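PDB 2QGM: succinoglycan biosynthesis protein from Bacillus cereus ATCC 14579, which is named for succinoglycan biosynthesis but belongs to the erythromycin esterase-like family, so it probably acts as a hydrolase whose substrate is not established. Local coordinates for residues I367-L378 with W400-I410. Sequence-based numbering, arbitrary orientation.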
loop_
_atom_site.group_PDB
_atom_site.type_symbol
_atom_site.label_atom_id
_atom_site.label_comp_id
_atom_site.label_asym_id
_atom_site.label_seq_id
_atom_site.Cartn_x
_atom_site.Cartn_y
_atom_site.Cartn_z
ATOM N N ILE A 367 -16.210 -7.324 13.061
ATOM C CA ILE A 367 -16.636 -7.212 11.676
ATOM C C ILE A 367 -18.143 -7.405 11.517
ATOM O O ILE A 367 -18.678 -8.468 11.838
ATOM C CB ILE A 367 -15.918 -8.259 10.800
ATOM C CG1 ILE A 367 -14.413 -7.990 10.799
ATOM C CG2 ILE A 367 -16.461 -8.217 9.373
ATOM C CD1 ILE A 367 -13.611 -9.007 9.998
ATOM N N PRO A 368 -18.846 -6.372 11.023
ATOM C CA PRO A 368 -20.295 -6.471 10.830
ATOM C C PRO A 368 -20.614 -7.529 9.775
ATOM O O PRO A 368 -19.884 -7.685 8.796
ATOM C CB PRO A 368 -20.682 -5.071 10.358
ATOM C CG PRO A 368 -19.644 -4.198 10.968
ATOM C CD PRO A 368 -18.380 -4.998 10.772
ATOM N N GLN A 369 -21.717 -8.239 9.983
ATOM C CA GLN A 369 -22.160 -9.287 9.077
ATOM C C GLN A 369 -23.140 -8.770 8.023
ATOM O O GLN A 369 -23.950 -7.880 8.295
ATOM C CB GLN A 369 -22.815 -10.406 9.892
ATOM C CG GLN A 369 -23.606 -11.418 9.086
ATOM C CD GLN A 369 -24.500 -12.284 9.961
ATOM O OE1 GLN A 369 -25.242 -13.132 9.463
ATOM N NE2 GLN A 369 -24.435 -12.072 11.274
ATOM N N ASP A 370 -23.039 -9.331 6.820
ATOM C CA ASP A 370 -23.912 -8.998 5.691
ATOM C C ASP A 370 -24.006 -10.256 4.830
ATOM O O ASP A 370 -23.083 -10.576 4.082
ATOM C CB ASP A 370 -23.337 -7.852 4.856
ATOM C CG ASP A 370 -24.330 -7.330 3.830
ATOM O OD1 ASP A 370 -25.000 -8.154 3.174
ATOM O OD2 ASP A 370 -24.447 -6.096 3.670
ATOM N N VAL A 371 -25.125 -10.966 4.932
ATOM C CA VAL A 371 -25.315 -12.208 4.186
ATOM C C VAL A 371 -25.346 -12.072 2.665
ATOM O O VAL A 371 -25.390 -13.075 1.950
ATOM C CB VAL A 371 -26.603 -12.916 4.639
ATOM C CG1 VAL A 371 -26.603 -13.055 6.151
ATOM C CG2 VAL A 371 -27.821 -12.140 4.161
ATOM N N LYS A 372 -25.320 -10.842 2.171
ATOM C CA LYS A 372 -25.347 -10.604 0.734
ATOM C C LYS A 372 -23.959 -10.299 0.158
ATOM O O LYS A 372 -23.749 -10.385 -1.051
ATOM C CB LYS A 372 -26.299 -9.449 0.426
ATOM C CG LYS A 372 -27.676 -9.883 -0.055
ATOM C CD LYS A 372 -27.575 -10.485 -1.447
ATOM C CE LYS A 372 -28.942 -10.605 -2.100
ATOM N NZ LYS A 372 -28.859 -11.154 -3.484
ATOM N N SER A 373 -23.011 -9.971 1.030
ATOM C CA SER A 373 -21.652 -9.622 0.603
ATOM C C SER A 373 -20.817 -10.748 -0.008
ATOM O O SER A 373 -21.059 -11.934 0.232
ATOM C CB SER A 373 -20.878 -9.033 1.784
ATOM O OG SER A 373 -20.627 -10.015 2.774
ATOM N N PHE A 374 -19.821 -10.363 -0.801
ATOM C CA PHE A 374 -18.913 -11.337 -1.405
ATOM C C PHE A 374 -18.238 -12.063 -0.246
ATOM O O PHE A 374 -17.974 -13.259 -0.313
ATOM C CB PHE A 374 -17.827 -10.630 -2.226
ATOM C CG PHE A 374 -18.338 -9.944 -3.454
ATOM C CD1 PHE A 374 -18.745 -10.679 -4.565
ATOM C CD2 PHE A 374 -18.399 -8.554 -3.512
ATOM C CE1 PHE A 374 -19.202 -10.040 -5.716
ATOM C CE2 PHE A 374 -18.854 -7.903 -4.657
ATOM C CZ PHE A 374 -19.257 -8.652 -5.762
ATOM N N ASN A 375 -17.968 -11.308 0.817
ATOM C CA ASN A 375 -17.293 -11.820 2.004
ATOM C C ASN A 375 -17.965 -12.997 2.688
ATOM O O ASN A 375 -17.307 -13.971 3.046
ATOM C CB ASN A 375 -17.103 -10.682 3.000
ATOM C CG ASN A 375 -16.232 -9.578 2.443
ATOM O OD1 ASN A 375 -15.008 -9.596 2.595
ATOM N ND2 ASN A 375 -16.855 -8.622 1.770
ATOM N N TYR A 376 -19.273 -12.919 2.882
ATOM C CA TYR A 376 -19.943 -14.024 3.536
ATOM C C TYR A 376 -20.082 -15.236 2.635
ATOM O O TYR A 376 -20.079 -16.367 3.115
ATOM C CB TYR A 376 -21.281 -13.554 4.109
ATOM C CG TYR A 376 -21.094 -13.108 5.543
ATOM C CD1 TYR A 376 -21.082 -14.042 6.577
ATOM C CD2 TYR A 376 -20.801 -11.781 5.856
ATOM C CE1 TYR A 376 -20.772 -13.675 7.884
ATOM C CE2 TYR A 376 -20.490 -11.400 7.161
ATOM C CZ TYR A 376 -20.473 -12.355 8.168
ATOM O OH TYR A 376 -20.121 -12.005 9.450
ATOM N N THR A 377 -20.172 -15.005 1.330
ATOM C CA THR A 377 -20.270 -16.115 0.388
ATOM C C THR A 377 -18.922 -16.835 0.374
ATOM O O THR A 377 -18.857 -18.060 0.313
ATOM C CB THR A 377 -20.600 -15.626 -1.045
ATOM O OG1 THR A 377 -21.889 -14.996 -1.057
ATOM C CG2 THR A 377 -20.612 -16.797 -2.015
ATOM N N LEU A 378 -17.842 -16.063 0.446
ATOM C CA LEU A 378 -16.501 -16.638 0.453
ATOM C C LEU A 378 -16.299 -17.476 1.712
ATOM O O LEU A 378 -15.571 -18.474 1.699
ATOM C CB LEU A 378 -15.445 -15.529 0.392
ATOM C CG LEU A 378 -15.276 -14.788 -0.940
ATOM C CD1 LEU A 378 -14.316 -13.606 -0.751
ATOM C CD2 LEU A 378 -14.741 -15.747 -1.998
ATOM N N TRP A 400 -20.763 -14.530 -10.647
ATOM C CA TRP A 400 -20.756 -13.992 -9.294
ATOM C C TRP A 400 -19.793 -12.818 -9.087
ATOM O O TRP A 400 -20.198 -11.771 -8.581
ATOM C CB TRP A 400 -20.431 -15.117 -8.310
ATOM C CG TRP A 400 -20.274 -14.694 -6.877
ATOM C CD1 TRP A 400 -21.258 -14.271 -6.030
ATOM C CD2 TRP A 400 -19.059 -14.682 -6.121
ATOM N NE1 TRP A 400 -20.729 -13.997 -4.790
ATOM C CE2 TRP A 400 -19.379 -14.242 -4.821
ATOM C CE3 TRP A 400 -17.726 -15.004 -6.417
ATOM C CZ2 TRP A 400 -18.413 -14.112 -3.815
ATOM C CZ3 TRP A 400 -16.767 -14.874 -5.410
ATOM C CH2 TRP A 400 -17.118 -14.432 -4.132
ATOM N N VAL A 401 -18.528 -12.977 -9.471
ATOM C CA VAL A 401 -17.553 -11.896 -9.285
ATOM C C VAL A 401 -17.828 -10.665 -10.143
ATOM O O VAL A 401 -17.398 -9.561 -9.806
ATOM C CB VAL A 401 -16.114 -12.361 -9.582
ATOM C CG1 VAL A 401 -15.683 -13.412 -8.571
ATOM C CG2 VAL A 401 -16.029 -12.907 -10.989
ATOM N N LYS A 402 -18.538 -10.861 -11.251
ATOM C CA LYS A 402 -18.869 -9.768 -12.162
ATOM C C LYS A 402 -20.144 -9.034 -11.750
ATOM O O LYS A 402 -20.445 -7.952 -12.260
ATOM C CB LYS A 402 -19.029 -10.297 -13.593
ATOM C CG LYS A 402 -17.719 -10.700 -14.263
ATOM C CD LYS A 402 -17.963 -11.286 -15.643
ATOM C CE LYS A 402 -16.656 -11.591 -16.363
ATOM N NZ LYS A 402 -15.891 -10.350 -16.680
ATOM N N ALA A 403 -20.896 -9.631 -10.835
ATOM C CA ALA A 403 -22.136 -9.037 -10.353
ATOM C C ALA A 403 -21.851 -8.024 -9.250
ATOM O O ALA A 403 -20.769 -8.022 -8.665
ATOM C CB ALA A 403 -23.061 -10.135 -9.831
ATOM N N LYS A 404 -22.817 -7.154 -8.973
ATOM C CA LYS A 404 -22.647 -6.158 -7.923
ATOM C C LYS A 404 -23.230 -6.658 -6.611
ATOM O O LYS A 404 -24.405 -7.029 -6.537
ATOM C CB LYS A 404 -23.313 -4.832 -8.308
ATOM C CG LYS A 404 -22.606 -4.066 -9.418
ATOM C CD LYS A 404 -23.147 -2.644 -9.522
ATOM C CE LYS A 404 -22.508 -1.878 -10.671
ATOM N NZ LYS A 404 -21.020 -1.877 -10.589
ATOM N N ARG A 405 -22.396 -6.674 -5.578
ATOM C CA ARG A 405 -22.804 -7.131 -4.255
ATOM C C ARG A 405 -22.023 -6.345 -3.211
ATOM O O ARG A 405 -21.013 -5.718 -3.527
ATOM C CB ARG A 405 -22.491 -8.620 -4.090
ATOM C CG ARG A 405 -23.118 -9.538 -5.133
ATOM C CD ARG A 405 -24.577 -9.836 -4.825
ATOM N NE ARG A 405 -25.083 -10.951 -5.627
ATOM C CZ ARG A 405 -25.690 -10.826 -6.805
ATOM N NH1 ARG A 405 -25.881 -9.627 -7.339
ATOM N NH2 ARG A 405 -26.104 -11.908 -7.454
ATOM N N PRO A 406 -22.479 -6.368 -1.951
ATOM C CA PRO A 406 -21.762 -5.633 -0.908
ATOM C C PRO A 406 -20.346 -6.169 -0.734
ATOM O O PRO A 406 -20.126 -7.384 -0.764
ATOM C CB PRO A 406 -22.617 -5.870 0.333
ATOM C CG PRO A 406 -24.004 -6.025 -0.240
ATOM C CD PRO A 406 -23.749 -6.910 -1.438
ATOM N N LEU A 407 -19.391 -5.258 -0.574
ATOM C CA LEU A 407 -17.998 -5.639 -0.366
ATOM C C LEU A 407 -17.536 -4.947 0.904
ATOM O O LEU A 407 -17.686 -3.737 1.055
ATOM C CB LEU A 407 -17.118 -5.199 -1.538
ATOM C CG LEU A 407 -15.614 -5.476 -1.380
ATOM C CD1 LEU A 407 -15.357 -6.976 -1.436
ATOM C CD2 LEU A 407 -14.843 -4.778 -2.482
ATOM N N LEU A 408 -16.976 -5.727 1.818
ATOM C CA LEU A 408 -16.500 -5.198 3.083
ATOM C C LEU A 408 -15.252 -4.354 2.881
ATOM O O LEU A 408 -14.399 -4.697 2.070
ATOM C CB LEU A 408 -16.159 -6.340 4.031
ATOM C CG LEU A 408 -15.484 -5.901 5.331
ATOM C CD1 LEU A 408 -16.507 -5.173 6.196
ATOM C CD2 LEU A 408 -14.902 -7.119 6.054
ATOM N N SER A 409 -15.150 -3.260 3.625
ATOM C CA SER A 409 -13.990 -2.381 3.550
ATOM C C SER A 409 -13.950 -1.552 4.827
ATOM O O SER A 409 -14.820 -0.719 5.071
ATOM C CB SER A 409 -14.078 -1.478 2.323
ATOM O OG SER A 409 -12.814 -0.903 2.033
ATOM N N ILE A 410 -12.933 -1.801 5.648
ATOM C CA ILE A 410 -12.787 -1.108 6.928
ATOM C C ILE A 410 -11.460 -0.366 7.006
ATOM O O ILE A 410 -10.394 -0.953 6.810
ATOM C CB ILE A 410 -12.848 -2.098 8.112
ATOM C CG1 ILE A 410 -14.159 -2.903 8.051
ATOM C CG2 ILE A 410 -12.753 -1.333 9.428
ATOM C CD1 ILE A 410 -14.252 -3.995 9.100
#
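At the capped N-terminus of helix 374-380, the first turn, 374-378, runs at 84° to strand 404-408, and Phe374, its first residue, fills the corner between that strand and helix 395-402. Phe374 N donates to Pro406 O at 3.0 Å, the donor lying almost in line with the carbonyl. With CG anti to its own carbonyl carbon (chi1 -68°), the Phe374 ring presents an edge to the face of the Trp400 six-membered ring, a T-shaped pair with planes at 74° and centroids 5.3 Å apart. Arg405 CB sits over one Phe374 face, 3.8 Å from the centroid, a CH-pi contact, while Trp400 O and Ala403 O lie at the ring's edge. Leu378 CD2 reaches Trp400 CH2 at 3.5 Å, and Ile45 of helix 37-48 also touches the indole. Ahead of the helix, Ser373 OG accepts from Tyr376 N, the N-cap bond, and donates to Asp370 O (2.8 Å); Asp370 OD1 takes Lys372 N in an Asx turn. Ala403 O is buried without a hydrogen-bonding partner, 3.3 Å from Phe374 CZ, so the positive ring edge probably offers it weak electrostatic compensation. The chemistry thus implies a largely apolar joint carrying a single backbone hydrogen bond.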